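Local coordinates for large component of pyocin AP41 (Pseudomonas aeruginosa pao1, PDB 4UHP), which kills competing bacteria as a bacteriocin whose DNase domain, the part present here, cleaves target-cell DNA and is held in complex with its immunity protein, at the interface of chains A and B. Residues are numbered along the deposited sequence; one frame, centred on the assembly and turned at random. Chains: chain A, Large component of pyocin AP41; chain B, Bacteriocin immunity protein.

The interface of chains A and B. Residues chain A 81, 87, 89-90, 92; chain B 42-43, 46, 54-55.
A:Tyr81 and B:Val42 meet tip to tip at the small apolar centre of this patch, where loop segments of the pyocin DNase domain face helix 31-49 and the loop residues B:Lys54 and B:Ser55 of the immunity protein. In this family the immunity protein neutralises the nuclease in the producing cell, binding beside the HNH active site rather than in it. The methyl CG2 of B:Val42 lies 3.8 Å from CZ of the tyrosine ring, while CG1 turns toward CE2 of the ring and the carboxylate of A:Glu92.

That carboxylate is the polar hub of the contact. The CG of A:Glu92 lies over the centre of the A:His87 ring. B:Ser55 OG donates a hydrogen bond of 2.8 Å to A:Glu92 OE1, coming from above the carboxylate plane. The other oxygen, OE2, takes a hydrogen bond and salt bridge from B:Lys43 NZ at 2.7 Å, steeply out of that plane. Bends at chi2 and chi4 bring this ammonium group also to the backbone carbonyl O of A:Ser90, 3.1 Å from NZ and well off the direction of the C=O bond.

B:Glu46 approaches A:Glu92 head on, its OE2 2.7 Å from A:Glu92 OE2, with the two carboxylates turned 32° apart. Without a proton between them this approach would be a clash; a shared proton is plausible but not seen, and the nature of the pair remains uncertain. B:Lys43 and B:Lys54 probably lessen any repulsion; the latter makes a longer salt bridge to A:Glu92, with NZ 3.7 Å from OE2. A weak bond from the backbone N of B:Ser55 to B:Glu46 OE2 links the two immunity-protein segments behind the pair.

Farther out, B:Lys54 bends at chi3 (-59°) and reaches the A:His87 imidazole tip to tip, its CE at the ring edge. There B:Lys54 NZ donates to A:His87 ND1 at 3.1 Å, 6° out of the ring plane.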
# COMPACT_ATOMS: atom_id res chain seq x y z
N TYR A 81 1.50 0.41 0.37
CA TYR A 81 2.45 0.91 -0.60
C TYR A 81 3.84 0.32 -0.37
O TYR A 81 4.29 0.21 0.77
CB TYR A 81 2.52 2.43 -0.56
CG TYR A 81 1.34 3.11 -1.22
CD1 TYR A 81 0.07 3.04 -0.68
CD2 TYR A 81 1.51 3.83 -2.40
CE1 TYR A 81 -1.01 3.66 -1.28
CE2 TYR A 81 0.44 4.46 -3.01
CZ TYR A 81 -0.82 4.37 -2.45
OH TYR A 81 -1.88 4.99 -3.05
N HIS A 87 8.93 0.76 -6.82
CA HIS A 87 7.86 1.35 -7.62
C HIS A 87 8.10 1.12 -9.11
O HIS A 87 9.21 0.79 -9.53
CB HIS A 87 7.73 2.84 -7.34
CG HIS A 87 7.19 3.16 -5.98
ND1 HIS A 87 7.02 4.45 -5.53
CD2 HIS A 87 6.77 2.35 -4.98
CE1 HIS A 87 6.53 4.42 -4.30
NE2 HIS A 87 6.37 3.16 -3.95
N GLY A 89 7.00 3.52 -12.07
CA GLY A 89 6.30 4.73 -12.48
C GLY A 89 5.27 5.11 -11.43
O GLY A 89 5.61 5.36 -10.28
N SER A 90 4.01 5.15 -11.84
CA SER A 90 2.93 5.53 -10.93
C SER A 90 2.37 4.33 -10.18
O SER A 90 1.49 4.47 -9.33
CB SER A 90 1.81 6.24 -11.69
OG SER A 90 1.24 5.39 -12.67
N GLU A 92 2.66 1.75 -7.38
CA GLU A 92 3.37 1.81 -6.10
C GLU A 92 2.89 0.81 -5.06
O GLU A 92 3.59 0.53 -4.09
CB GLU A 92 3.27 3.22 -5.52
CG GLU A 92 3.74 4.32 -6.46
CD GLU A 92 3.72 5.68 -5.81
OE1 GLU A 92 3.36 5.77 -4.61
OE2 GLU A 92 4.09 6.67 -6.48
N VAL B 42 -2.08 10.76 -2.61
CA VAL B 42 -0.70 10.32 -2.75
C VAL B 42 0.00 11.01 -3.91
O VAL B 42 1.09 11.56 -3.76
CB VAL B 42 -0.60 8.79 -2.97
CG1 VAL B 42 0.79 8.42 -3.46
CG2 VAL B 42 -0.94 8.05 -1.69
N LYS B 43 -0.63 10.97 -5.08
CA LYS B 43 -0.01 11.52 -6.27
C LYS B 43 0.05 13.04 -6.19
O LYS B 43 0.95 13.67 -6.74
CB LYS B 43 -0.75 11.07 -7.53
CG LYS B 43 -0.77 9.55 -7.70
CD LYS B 43 0.58 8.94 -7.30
CE LYS B 43 0.77 7.53 -7.84
NZ LYS B 43 2.16 7.32 -8.32
N GLU B 46 3.11 13.75 -3.89
CA GLU B 46 4.35 13.64 -4.66
C GLU B 46 4.54 14.82 -5.60
O GLU B 46 5.66 15.27 -5.83
CB GLU B 46 4.35 12.33 -5.45
CG GLU B 46 4.17 11.10 -4.58
CD GLU B 46 4.06 9.82 -5.38
OE1 GLU B 46 3.78 9.88 -6.59
OE2 GLU B 46 4.26 8.75 -4.77
N LYS B 54 9.13 10.35 -2.84
CA LYS B 54 7.71 10.35 -3.19
C LYS B 54 6.81 9.94 -2.02
O LYS B 54 6.92 10.49 -0.93
CB LYS B 54 7.45 9.44 -4.40
CG LYS B 54 8.19 9.85 -5.67
CD LYS B 54 7.77 8.99 -6.85
CE LYS B 54 8.06 7.51 -6.59
NZ LYS B 54 7.57 6.62 -7.68
N SER B 55 5.94 8.96 -2.25
CA SER B 55 5.04 8.48 -1.20
C SER B 55 5.79 7.76 -0.08
O SER B 55 5.24 7.50 0.98
CB SER B 55 3.98 7.54 -1.80
OG SER B 55 4.58 6.32 -2.21